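PDB 3V3T: cell division GTPase FtsZ, diverged from Clostridium botulinum C, which belongs to the tubulin/FtsZ family as a diverged member, joining a Rossmann-like N-terminal GTPase-family domain to a TubZ-like C-terminal domain. Local coordinates for residues Gln77-Ile82 against Pro108-Leu113; Gly127-Ala132 against Lys291-Met296; Phe179-Asn184 against Ser277-Val282. The protein carries 1 engineered substitution. All blocks are in the same frame, centred on the assembly; numbering follows the deposited sequence.

How the interactions relate
Burial and chemistry change together across the three contacts. Interaction 1 is buried and wholly aliphatic, and joins two helices of the Rossmann-like domain. Interaction 2 is also buried but smaller: the end of strand 122-129 meets helix 291-306, which comes from the far end of the chain, through a leucine, a valine and a threonine. Interaction 3, only partly buried, sets helix 172-187 against strand 281-287 and adds a lysine at its outer side. Helix 101-117 of interaction 1 runs on into strand 122-129 of interaction 2, and strand 281-287 of interaction 3 runs on into helix 291-306. Interactions 2 and 3 reach the same sheet.

Interaction 1: residues Gln77-Ile82 against Pro108-Leu113; sequences QIIAQI and PPILGL
Leu113, which meets Ile79 across this helix-helix contact, has its N hydrogen-bonded to Pro109 O at 2.7 Å, a bond that belongs to the turn carrying two of the contact residues. The contact is a worked example of helix packing in a Rossmann-like domain: helix 101-117, the connection between the neighbouring parallel strands 91-97 and 122-129, packs beside helix 75-85. The short axes lie 10.5 Å apart at their closest and cross at -61°, a wide separation that long aliphatic side chains bridge from both sides.

Ile110 faces both Ile78 and Ile79, and each of its branches has its own partner. Its longer branch ends against both methyls of Ile78: CD1 of Ile110 is 3.4 Å from Ile78 CD1, a close approach for two methyls, and 3.7 Å from Ile78 CG2. These two side chains run roughly perpendicular to one another. The shorter branch serves Ile79 instead, with Ile110 CG2 lying 3.8 Å from Ile79 CG1 as the two side chains pass alongside in opposite directions. In Ile110, CG1 stands anti to the carbonyl carbon and CG2 anti to the backbone N (chi1 -62°), which spreads the two methyls toward different neighbours.

The surroundings are mixed. Ile78 also touches Ile35, Tyr52 and Ile54, on strands 31-36 and 51-53 and a loop, while Tyr75 covers Pro109, Ile110 and Leu113, and Tyr118 lies on Ile79. Where helix 101-117 passes Pro108 and Pro109, the backbone nitrogens carry no hydrogen to bond to the preceding turn, and the helix is kinked there. One turn on, Ile79 CD1 reaches over Leu113, 3.6 Å from its CG and 3.8 Å from its CD2.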
ATOM      1  N   GLN A  77     -23.336  -4.124  -1.861  1.00 67.48           N
ATOM      2  CA  GLN A  77     -23.487  -4.381  -0.435  1.00 71.59           C
ATOM      3  C   GLN A  77     -22.144  -4.155   0.257  1.00 67.57           C
ATOM      4  O   GLN A  77     -22.073  -3.536   1.316  1.00 69.90           O
ATOM      5  CB  GLN A  77     -23.976  -5.804  -0.170  1.00 80.72           C
ATOM      6  CG  GLN A  77     -25.429  -6.051  -0.525  1.00 96.57           C
ATOM      7  CD  GLN A  77     -26.073  -7.090   0.381  1.00110.85           C
ATOM      8  OE1 GLN A  77     -25.501  -7.474   1.405  1.00113.10           O
ATOM      9  NE2 GLN A  77     -27.268  -7.549   0.009  1.00116.42           N
ATOM     10  N   ILE A  78     -21.077  -4.655  -0.349  1.00 49.87           N
ATOM     11  CA  ILE A  78     -19.759  -4.515   0.242  1.00 55.16           C
ATOM     12  C   ILE A  78     -19.415  -3.043   0.454  1.00 55.01           C
ATOM     13  O   ILE A  78     -19.026  -2.626   1.545  1.00 55.34           O
ATOM     14  CB  ILE A  78     -18.679  -5.164  -0.637  1.00 55.92           C
ATOM     15  CG1 ILE A  78     -18.917  -6.677  -0.747  1.00 54.87           C
ATOM     16  CG2 ILE A  78     -17.280  -4.847  -0.086  1.00 48.85           C
ATOM     17  CD1 ILE A  78     -17.772  -7.431  -1.407  1.00 54.20           C
ATOM     18  N   ILE A  79     -19.562  -2.262  -0.605  1.00 55.25           N
ATOM     19  CA  ILE A  79     -19.282  -0.840  -0.541  1.00 52.82           C
ATOM     20  C   ILE A  79     -20.150  -0.181   0.523  1.00 53.48           C
ATOM     21  O   ILE A  79     -19.674   0.671   1.274  1.00 54.10           O
ATOM     22  CB  ILE A  79     -19.464  -0.170  -1.929  1.00 54.78           C
ATOM     23  CG1 ILE A  79     -18.295  -0.559  -2.845  1.00 49.81           C
ATOM     24  CG2 ILE A  79     -19.544   1.336  -1.802  1.00 44.73           C
ATOM     25  CD1 ILE A  79     -18.559  -0.338  -4.311  1.00 51.49           C
ATOM     26  N   ALA A  80     -21.414  -0.594   0.601  1.00 53.27           N
ATOM     27  CA  ALA A  80     -22.341  -0.084   1.620  1.00 62.95           C
ATOM     28  C   ALA A  80     -21.923  -0.432   3.053  1.00 63.64           C
ATOM     29  O   ALA A  80     -22.106   0.368   3.965  1.00 69.28           O
ATOM     30  CB  ALA A  80     -23.781  -0.564   1.347  1.00 59.71           C
ATOM     31  N   GLN A  81     -21.377  -1.628   3.255  1.00 62.27           N
ATOM     32  CA  GLN A  81     -20.846  -2.002   4.562  1.00 62.72           C
ATOM     33  C   GLN A  81     -19.813  -0.972   4.994  1.00 59.86           C
ATOM     34  O   GLN A  81     -19.878  -0.433   6.093  1.00 67.62           O
ATOM     35  CB  GLN A  81     -20.196  -3.385   4.516  1.00 67.84           C
ATOM     36  CG  GLN A  81     -21.139  -4.520   4.174  1.00 76.38           C
ATOM     37  CD  GLN A  81     -22.193  -4.725   5.236  1.00 88.11           C
ATOM     38  OE1 GLN A  81     -21.968  -4.426   6.407  1.00 90.52           O
ATOM     39  NE2 GLN A  81     -23.355  -5.227   4.830  1.00 91.40           N
ATOM     40  N   ILE A  82     -18.860  -0.699   4.111  1.00 55.24           N
ATOM     41  CA  ILE A  82     -17.804   0.257   4.407  1.00 55.40           C
ATOM     42  C   ILE A  82     -18.379   1.624   4.740  1.00 64.62           C
ATOM     43  O   ILE A  82     -17.965   2.268   5.706  1.00 66.06           O
ATOM     44  CB  ILE A  82     -16.830   0.402   3.226  1.00 47.85           C
ATOM     45  CG1 ILE A  82     -16.285  -0.969   2.824  1.00 43.16           C
ATOM     46  CG2 ILE A  82     -15.697   1.358   3.589  1.00 46.86           C
ATOM     47  CD1 ILE A  82     -15.405  -0.951   1.595  1.00 37.86           C
ATOM     48  N   PRO A 108     -10.145  -4.954  -7.783  1.00 31.20           N
ATOM     49  CA  PRO A 108     -10.232  -3.917  -8.817  1.00 33.37           C
ATOM     50  C   PRO A 108     -11.674  -3.441  -9.074  1.00 37.36           C
ATOM     51  O   PRO A 108     -11.923  -2.242  -9.082  1.00 45.02           O
ATOM     52  CB  PRO A 108      -9.645  -4.606 -10.058  1.00 32.14           C
ATOM     53  CG  PRO A 108      -8.701  -5.616  -9.505  1.00 31.81           C
ATOM     54  CD  PRO A 108      -9.394  -6.134  -8.249  1.00 28.08           C
ATOM     55  N   PRO A 109     -12.621  -4.367  -9.257  1.00 32.89           N
ATOM     56  CA  PRO A 109     -13.973  -3.857  -9.498  1.00 37.11           C
ATOM     57  C   PRO A 109     -14.499  -3.045  -8.322  1.00 34.46           C
ATOM     58  O   PRO A 109     -15.044  -1.961  -8.530  1.00 39.20           O
ATOM     59  CB  PRO A 109     -14.817  -5.129  -9.683  1.00 43.10           C
ATOM     60  CG  PRO A 109     -13.847  -6.207 -10.006  1.00 42.73           C
ATOM     61  CD  PRO A 109     -12.543  -5.835  -9.346  1.00 28.40           C
ATOM     62  N   ILE A 110     -14.345  -3.548  -7.103  1.00 30.05           N
ATOM     63  CA  ILE A 110     -14.880  -2.831  -5.943  1.00 38.94           C
ATOM     64  C   ILE A 110     -14.254  -1.454  -5.794  1.00 35.66           C
ATOM     65  O   ILE A 110     -14.945  -0.472  -5.534  1.00 38.66           O
ATOM     66  CB  ILE A 110     -14.739  -3.626  -4.638  1.00 44.14           C
ATOM     67  CG1 ILE A 110     -15.539  -4.918  -4.728  1.00 48.62           C
ATOM     68  CG2 ILE A 110     -15.301  -2.842  -3.486  1.00 41.45           C
ATOM     69  CD1 ILE A 110     -15.738  -5.581  -3.396  1.00 52.01           C
ATOM     70  N   LEU A 111     -12.944  -1.377  -5.994  1.00 40.36           N
ATOM     71  CA  LEU A 111     -12.253  -0.090  -5.969  1.00 32.96           C
ATOM     72  C   LEU A 111     -12.738   0.822  -7.112  1.00 35.64           C
ATOM     73  O   LEU A 111     -13.080   1.979  -6.888  1.00 36.92           O
ATOM     74  CB  LEU A 111     -10.750  -0.324  -6.022  1.00 28.32           C
ATOM     75  CG  LEU A 111      -9.720   0.759  -6.315  1.00 32.91           C
ATOM     76  CD1 LEU A 111      -9.986   1.999  -5.512  1.00 38.44           C
ATOM     77  CD2 LEU A 111      -8.367   0.174  -5.945  1.00 30.88           C
ATOM     78  N   GLY A 112     -12.802   0.297  -8.331  1.00 31.51           N
ATOM     79  CA  GLY A 112     -13.293   1.092  -9.446  1.00 31.37           C
ATOM     80  C   GLY A 112     -14.724   1.578  -9.223  1.00 36.19           C
ATOM     81  O   GLY A 112     -15.063   2.720  -9.530  1.00 34.79           O
ATOM     82  N   LEU A 113     -15.566   0.705  -8.684  1.00 32.40           N
ATOM     83  CA  LEU A 113     -16.958   1.034  -8.442  1.00 33.59           C
ATOM     84  C   LEU A 113     -17.130   2.049  -7.311  1.00 46.83           C
ATOM     85  O   LEU A 113     -17.959   2.963  -7.413  1.00 39.19           O
ATOM     86  CB  LEU A 113     -17.760  -0.235  -8.159  1.00 38.35           C
ATOM     87  CG  LEU A 113     -19.236  -0.038  -7.832  1.00 47.38           C
ATOM     88  CD1 LEU A 113     -19.917   0.748  -8.930  1.00 51.17           C
ATOM     89  CD2 LEU A 113     -19.908  -1.384  -7.654  1.00 53.67           C
TER

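Interaction 2: residues Gly127-Ala132 against Lys291-Met296; sequences GVLPKA and KTTVQM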
ATOM      1  N   GLY A 127      -0.996  -3.144  -2.778  1.00 26.30           N
ATOM      2  CA  GLY A 127      -0.876  -4.453  -3.396  1.00 21.67           C
ATOM      3  C   GLY A 127       0.488  -5.111  -3.188  1.00 27.38           C
ATOM      4  O   GLY A 127       1.536  -4.452  -3.253  1.00 20.60           O
ATOM      5  N   VAL A 128       0.476  -6.420  -2.954  1.00 20.31           N
ATOM      6  CA  VAL A 128       1.703  -7.184  -2.841  1.00 25.39           C
ATOM      7  C   VAL A 128       1.955  -8.018  -4.093  1.00 26.40           C
ATOM      8  O   VAL A 128       1.138  -8.856  -4.462  1.00 25.68           O
ATOM      9  CB  VAL A 128       1.676  -8.122  -1.613  1.00 30.22           C
ATOM     10  CG1 VAL A 128       3.051  -8.764  -1.416  1.00 21.64           C
ATOM     11  CG2 VAL A 128       1.275  -7.351  -0.357  1.00 28.07           C
ATOM     12  N   LEU A 129       3.088  -7.776  -4.747  1.00 25.92           N
ATOM     13  CA  LEU A 129       3.515  -8.598  -5.874  1.00 24.29           C
ATOM     14  C   LEU A 129       4.109  -9.913  -5.366  1.00 25.48           C
ATOM     15  O   LEU A 129       4.731  -9.950  -4.310  1.00 31.62           O
ATOM     16  CB  LEU A 129       4.559  -7.856  -6.705  1.00 24.47           C
ATOM     17  CG  LEU A 129       4.167  -6.518  -7.329  1.00 27.13           C
ATOM     18  CD1 LEU A 129       5.420  -5.801  -7.845  1.00 21.03           C
ATOM     19  CD2 LEU A 129       3.177  -6.730  -8.461  1.00 21.47           C
ATOM     20  N   PRO A 130       3.915 -11.002  -6.118  1.00 23.08           N
ATOM     21  CA  PRO A 130       4.387 -12.328  -5.706  1.00 25.61           C
ATOM     22  C   PRO A 130       5.891 -12.511  -5.924  1.00 36.29           C
ATOM     23  O   PRO A 130       6.450 -11.854  -6.795  1.00 30.23           O
ATOM     24  CB  PRO A 130       3.614 -13.266  -6.642  1.00 27.13           C
ATOM     25  CG  PRO A 130       3.401 -12.446  -7.885  1.00 25.70           C
ATOM     26  CD  PRO A 130       3.219 -11.026  -7.419  1.00 23.08           C
ATOM     27  N   LYS A 131       6.527 -13.393  -5.149  1.00 36.47           N
ATOM     28  CA  LYS A 131       7.925 -13.757  -5.373  1.00 36.34           C
ATOM     29  C   LYS A 131       8.099 -14.357  -6.766  1.00 42.34           C
ATOM     30  O   LYS A 131       7.180 -15.007  -7.294  1.00 39.28           O
ATOM     31  CB  LYS A 131       8.376 -14.838  -4.391  1.00 43.84           C
ATOM     32  CG  LYS A 131       8.454 -14.479  -2.934  1.00 48.65           C
ATOM     33  CD  LYS A 131       8.830 -15.742  -2.144  1.00 54.30           C
ATOM     34  CE  LYS A 131       9.004 -15.468  -0.660  1.00 59.66           C
ATOM     35  NZ  LYS A 131      10.144 -14.525  -0.430  1.00 66.35           N
ATOM     36  N   ALA A 132       9.293 -14.182  -7.330  1.00 36.25           N
ATOM     37  CA  ALA A 132       9.690 -14.835  -8.586  1.00 44.48           C
ATOM     38  C   ALA A 132       9.530 -16.356  -8.597  1.00 48.45           C
ATOM     39  O   ALA A 132       9.367 -16.960  -9.661  1.00 51.39           O
ATOM     40  CB  ALA A 132      11.137 -14.473  -8.944  1.00 42.57           C
ATOM     41  N   LYS A 291       5.557   0.352 -13.333  1.00 40.67           N
ATOM     42  CA  LYS A 291       5.235  -0.512 -14.468  1.00 47.91           C
ATOM     43  C   LYS A 291       6.351  -1.508 -14.822  1.00 45.01           C
ATOM     44  O   LYS A 291       6.096  -2.694 -15.028  1.00 37.57           O
ATOM     45  CB  LYS A 291       4.850   0.337 -15.691  1.00 58.35           C
ATOM     46  CG  LYS A 291       3.384   0.801 -15.673  1.00 64.08           C
ATOM     47  CD  LYS A 291       3.206   2.276 -16.051  1.00 62.73           C
ATOM     48  CE  LYS A 291       1.746   2.700 -15.943  1.00 52.89           C
ATOM     49  NZ  LYS A 291       0.880   1.934 -16.905  1.00 51.82           N
ATOM     50  N   THR A 292       7.583  -1.023 -14.886  1.00 42.00           N
ATOM     51  CA  THR A 292       8.734  -1.869 -15.187  1.00 46.32           C
ATOM     52  C   THR A 292       8.866  -3.053 -14.226  1.00 41.34           C
ATOM     53  O   THR A 292       9.018  -4.186 -14.659  1.00 47.42           O
ATOM     54  CB  THR A 292      10.048  -1.046 -15.158  1.00 58.23           C
ATOM     55  OG1 THR A 292       9.872   0.141 -15.928  1.00 56.76           O
ATOM     56  CG2 THR A 292      11.217  -1.844 -15.737  1.00 55.52           C
ATOM     57  N   THR A 293       8.815  -2.795 -12.922  1.00 35.58           N
ATOM     58  CA  THR A 293       8.938  -3.879 -11.965  1.00 37.74           C
ATOM     59  C   THR A 293       7.802  -4.869 -12.134  1.00 42.05           C
ATOM     60  O   THR A 293       8.016  -6.073 -12.051  1.00 39.90           O
ATOM     61  CB  THR A 293       8.894  -3.379 -10.528  1.00 33.86           C
ATOM     62  OG1 THR A 293       9.933  -2.430 -10.335  1.00 35.68           O
ATOM     63  CG2 THR A 293       9.076  -4.553  -9.553  1.00 31.26           C
ATOM     64  N   VAL A 294       6.588  -4.362 -12.352  1.00 39.68           N
ATOM     65  CA  VAL A 294       5.430  -5.236 -12.507  1.00 37.95           C
ATOM     66  C   VAL A 294       5.569  -6.066 -13.772  1.00 36.50           C
ATOM     67  O   VAL A 294       5.288  -7.257 -13.779  1.00 40.46           O
ATOM     68  CB  VAL A 294       4.102  -4.438 -12.580  1.00 35.35           C
ATOM     69  CG1 VAL A 294       2.962  -5.356 -12.975  1.00 34.96           C
ATOM     70  CG2 VAL A 294       3.803  -3.765 -11.253  1.00 26.68           C
ATOM     71  N   GLN A 295       6.009  -5.431 -14.849  1.00 44.18           N
ATOM     72  CA  GLN A 295       6.082  -6.106 -16.139  1.00 52.72           C
ATOM     73  C   GLN A 295       7.100  -7.246 -16.157  1.00 53.30           C
ATOM     74  O   GLN A 295       7.043  -8.112 -17.026  1.00 55.41           O
ATOM     75  CB  GLN A 295       6.355  -5.108 -17.266  1.00 59.05           C
ATOM     76  CG  GLN A 295       5.143  -4.237 -17.600  1.00 75.11           C
ATOM     77  CD  GLN A 295       5.472  -3.084 -18.547  1.00 91.45           C
ATOM     78  OE1 GLN A 295       4.978  -1.961 -18.380  1.00 89.76           O
ATOM     79  NE2 GLN A 295       6.304  -3.359 -19.548  1.00 99.62           N
ATOM     80  N   MET A 296       8.024  -7.254 -15.202  1.00 46.38           N
ATOM     81  CA  MET A 296       8.991  -8.345 -15.130  1.00 50.07           C
ATOM     82  C   MET A 296       8.276  -9.678 -14.929  1.00 46.71           C
ATOM     83  O   MET A 296       8.753 -10.722 -15.366  1.00 48.67           O
ATOM     84  CB  MET A 296       9.993  -8.117 -14.000  1.00 55.68           C
ATOM     85  CG  MET A 296      10.869  -6.895 -14.192  1.00 66.70           C
ATOM     86  SD  MET A 296      12.348  -6.954 -13.167  1.00110.03           S
ATOM     87  CE  MET A 296      13.395  -8.008 -14.185  1.00 67.82           C
TER
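Where Leu129 and Val294 meet, neither brings a flat group; the nearby indole of Trp146 on helix 136-152 touches Val294, and the contact itself is made by branched aliphatic ends. Leu129, the last residue of strand 122-129, points toward helix 291-306 and divides its two methyls between two consecutive residues there. CD2 of Leu129 lies 4.1 Å from Val294 CG2, the two side chains crossing at about a right angle. CD1 of Leu129 lies 4.2 Å from Thr293 CG2. Both distances are those of relaxed van der Waals contact.

Thr293 shows how a residue with a hydroxyl can join an apolar surface. With chi1 at -58° its methyl stands anti to the backbone N and turns to Leu129, while OG1 is hydrogen-bonded to Glu239 O. In Val294 it is CG2, anti to the carbonyl carbon, that reaches Leu129. Leu163, on the adjacent strand 160-165, touches both Leu129 and Val294, and Met297, further along the same helix as Val294, also touches Leu129 and carries the packing on to Pro130.

The chain beyond Leu129 is fixed by polar groups. Lys131 NZ is hydrogen-bonded to the carbonyls of Asn166, Arg169 and Glu170, and Ala132 N to Asn167 OD1, so the loop leaving strand 122-129 is tied to the one leaving strand 160-165. Both loops follow the C-terminal ends of parallel strands in the Rossmann-like alternation of strands and helices, and here the late helix 291-306 covers those two strands.

Interaction 3: residues Phe179-Asn184 against Ser277-Val282; sequences FATLFN and SKKNIV
Ile281, Lys279 and Thr181 bury similar areas and divide the contact between a buried side and an open one. On the buried side Ile281, on strand 281-287, points toward helix 172-187 and brings its CD1 to 4.2 Å from Leu182 O, a loose touch of a methyl on a backbone carbonyl. CG1 of Ile281 stands anti to the backbone N (chi1 173°), which carries CD1 out toward the helix. The Leu182 side chain itself comes no nearer than 5.5 Å to segment 277-282, but it and Ile281 both pack on Ile215 and Glu217 of the neighbouring strand 211-217.

At the more exposed side, Lys279 reaches to the helix with its chain extended, and its NZ lies 3.6 Å from Thr181 CG2, the two side chains crossing nearly at right angles. With chi1 at -60°, the methyl of Thr181 faces the lysine, while OG1 is hydrogen-bonded to Lys177 O. The ammonium group of Lys279 forms a salt bridge with Asp185 OD2, one turn further on.

Helix 172-187 also packs on helix 14-26 through Ala180 and Thr181, consistent with the central helix that lies between the two domains in tubulin and FtsZ. The chemistry implies that Lys279 probably holds the exposed side of the contact electrostatically through Asp185, with the Thr181 methyl a van der Waals neighbour of the ammonium.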
ATOM      1  N   PHE A 179       5.786  -3.276   6.570  1.00 34.00           N
ATOM      2  CA  PHE A 179       4.881  -2.288   5.994  1.00 37.02           C
ATOM      3  C   PHE A 179       4.068  -1.627   7.081  1.00 31.25           C
ATOM      4  O   PHE A 179       3.894  -0.407   7.085  1.00 32.02           O
ATOM      5  CB  PHE A 179       3.916  -2.856   4.957  1.00 36.81           C
ATOM      6  CG  PHE A 179       2.895  -1.838   4.495  1.00 30.74           C
ATOM      7  CD1 PHE A 179       3.256  -0.837   3.598  1.00 23.76           C
ATOM      8  CD2 PHE A 179       1.600  -1.845   5.007  1.00 26.47           C
ATOM      9  CE1 PHE A 179       2.329   0.124   3.182  1.00 28.97           C
ATOM     10  CE2 PHE A 179       0.667  -0.895   4.600  1.00 29.50           C
ATOM     11  CZ  PHE A 179       1.021   0.087   3.685  1.00 27.30           C
ATOM     12  N   ALA A 180       3.574  -2.435   8.010  1.00 36.42           N
ATOM     13  CA  ALA A 180       2.775  -1.900   9.096  1.00 40.92           C
ATOM     14  C   ALA A 180       3.595  -0.876   9.874  1.00 43.23           C
ATOM     15  O   ALA A 180       3.110   0.214  10.197  1.00 40.77           O
ATOM     16  CB  ALA A 180       2.300  -3.009   9.997  1.00 43.79           C
ATOM     17  N   THR A 181       4.850  -1.211  10.147  1.00 37.77           N
ATOM     18  CA  THR A 181       5.714  -0.298  10.885  1.00 34.58           C
ATOM     19  C   THR A 181       5.949   0.984  10.091  1.00 38.20           C
ATOM     20  O   THR A 181       5.823   2.091  10.625  1.00 36.92           O
ATOM     21  CB  THR A 181       7.045  -0.968  11.268  1.00 35.10           C
ATOM     22  OG1 THR A 181       6.767  -2.104  12.087  1.00 42.60           O
ATOM     23  CG2 THR A 181       7.947  -0.009  12.049  1.00 37.13           C
ATOM     24  N   LEU A 182       6.265   0.846   8.808  1.00 32.13           N
ATOM     25  CA  LEU A 182       6.574   2.025   8.004  1.00 30.11           C
ATOM     26  C   LEU A 182       5.349   2.924   7.878  1.00 30.45           C
ATOM     27  O   LEU A 182       5.440   4.142   7.988  1.00 31.30           O
ATOM     28  CB  LEU A 182       7.098   1.633   6.628  1.00 28.80           C
ATOM     29  CG  LEU A 182       8.485   0.988   6.603  1.00 34.71           C
ATOM     30  CD1 LEU A 182       8.791   0.475   5.207  1.00 27.79           C
ATOM     31  CD2 LEU A 182       9.538   1.985   7.042  1.00 30.27           C
ATOM     32  N   PHE A 183       4.194   2.326   7.658  1.00 30.34           N
ATOM     33  CA  PHE A 183       2.996   3.125   7.488  1.00 28.90           C
ATOM     34  C   PHE A 183       2.601   3.838   8.777  1.00 35.11           C
ATOM     35  O   PHE A 183       2.275   5.022   8.775  1.00 38.83           O
ATOM     36  CB  PHE A 183       1.840   2.263   6.992  1.00 25.69           C
ATOM     37  CG  PHE A 183       0.649   3.054   6.608  1.00 33.79           C
ATOM     38  CD1 PHE A 183       0.583   3.655   5.359  1.00 27.55           C
ATOM     39  CD2 PHE A 183      -0.412   3.205   7.486  1.00 25.45           C
ATOM     40  CE1 PHE A 183      -0.544   4.397   4.993  1.00 24.11           C
ATOM     41  CE2 PHE A 183      -1.526   3.937   7.123  1.00 29.77           C
ATOM     42  CZ  PHE A 183      -1.585   4.534   5.869  1.00 23.59           C
ATOM     43  N   ASN A 184       2.624   3.110   9.881  1.00 29.81           N
ATOM     44  CA  ASN A 184       2.322   3.710  11.164  1.00 35.39           C
ATOM     45  C   ASN A 184       3.349   4.783  11.562  1.00 37.19           C
ATOM     46  O   ASN A 184       2.987   5.823  12.123  1.00 42.61           O
ATOM     47  CB  ASN A 184       2.181   2.632  12.241  1.00 34.52           C
ATOM     48  CG  ASN A 184       1.662   3.185  13.542  1.00 47.28           C
ATOM     49  OD1 ASN A 184       0.528   3.672  13.618  1.00 37.68           O
ATOM     50  ND2 ASN A 184       2.487   3.120  14.578  1.00 40.16           N
ATOM     51  N   SER A 277      11.851  12.339  17.621  1.00 78.43           N
ATOM     52  CA  SER A 277      12.832  11.885  18.598  1.00 85.57           C
ATOM     53  C   SER A 277      13.317  10.471  18.313  1.00 80.46           C
ATOM     54  O   SER A 277      14.279  10.009  18.928  1.00 83.11           O
ATOM     55  CB  SER A 277      12.227  11.951  20.003  1.00 96.80           C
ATOM     56  OG  SER A 277      10.936  11.352  20.023  1.00103.36           O
ATOM     57  N   LYS A 278      12.668   9.797  17.365  1.00 74.46           N
ATOM     58  CA  LYS A 278      12.822   8.349  17.223  1.00 78.76           C
ATOM     59  C   LYS A 278      13.501   7.844  15.941  1.00 73.44           C
ATOM     60  O   LYS A 278      14.503   7.134  16.006  1.00 74.56           O
ATOM     61  CB  LYS A 278      11.463   7.659  17.411  1.00 81.20           C
ATOM     62  CG  LYS A 278      10.873   7.858  18.802  1.00 97.00           C
ATOM     63  CD  LYS A 278       9.446   7.330  18.902  1.00104.73           C
ATOM     64  CE  LYS A 278       8.877   7.558  20.303  1.00112.20           C
ATOM     65  NZ  LYS A 278       7.475   7.071  20.447  1.00107.38           N
ATOM     66  N   LYS A 279      12.952   8.190  14.781  1.00 66.80           N
ATOM     67  CA  LYS A 279      13.410   7.585  13.533  1.00 62.68           C
ATOM     68  C   LYS A 279      13.727   8.592  12.440  1.00 58.86           C
ATOM     69  O   LYS A 279      13.412   9.772  12.554  1.00 62.29           O
ATOM     70  CB  LYS A 279      12.379   6.567  13.028  1.00 61.26           C
ATOM     71  CG  LYS A 279      12.288   5.331  13.911  1.00 65.95           C
ATOM     72  CD  LYS A 279      11.353   4.288  13.351  1.00 65.69           C
ATOM     73  CE  LYS A 279      11.392   3.024  14.188  1.00 69.08           C
ATOM     74  NZ  LYS A 279      10.417   2.012  13.699  1.00 65.82           N
ATOM     75  N   ASN A 280      14.371   8.114  11.381  1.00 52.41           N
ATOM     76  CA  ASN A 280      14.608   8.939  10.205  1.00 49.36           C
ATOM     77  C   ASN A 280      13.809   8.394   9.050  1.00 48.13           C
ATOM     78  O   ASN A 280      14.050   7.279   8.571  1.00 44.26           O
ATOM     79  CB  ASN A 280      16.086   8.983   9.846  1.00 53.64           C
ATOM     80  CG  ASN A 280      16.924   9.538  10.956  1.00 56.28           C
ATOM     81  OD1 ASN A 280      16.878  10.736  11.246  1.00 51.66           O
ATOM     82  ND2 ASN A 280      17.693   8.666  11.603  1.00 63.63           N
ATOM     83  N   ILE A 281      12.840   9.175   8.608  1.00 48.00           N
ATOM     84  CA  ILE A 281      11.880   8.657   7.664  1.00 41.22           C
ATOM     85  C   ILE A 281      11.634   9.625   6.514  1.00 37.30           C
ATOM     86  O   ILE A 281      11.500  10.832   6.713  1.00 41.95           O
ATOM     87  CB  ILE A 281      10.575   8.245   8.389  1.00 34.82           C
ATOM     88  CG1 ILE A 281       9.485   7.853   7.386  1.00 34.89           C
ATOM     89  CG2 ILE A 281      10.096   9.342   9.289  1.00 39.19           C
ATOM     90  CD1 ILE A 281       8.262   7.214   8.048  1.00 34.48           C
ATOM     91  N   VAL A 282      11.623   9.076   5.305  1.00 36.33           N
ATOM     92  CA  VAL A 282      11.264   9.814   4.111  1.00 30.55           C
ATOM     93  C   VAL A 282      10.028   9.178   3.487  1.00 30.98           C
ATOM     94  O   VAL A 282       9.969   7.963   3.269  1.00 31.29           O
ATOM     95  CB  VAL A 282      12.393   9.767   3.053  1.00 44.15           C
ATOM     96  CG1 VAL A 282      12.013  10.600   1.822  1.00 31.38           C
ATOM     97  CG2 VAL A 282      13.718  10.227   3.651  1.00 44.06           C
TER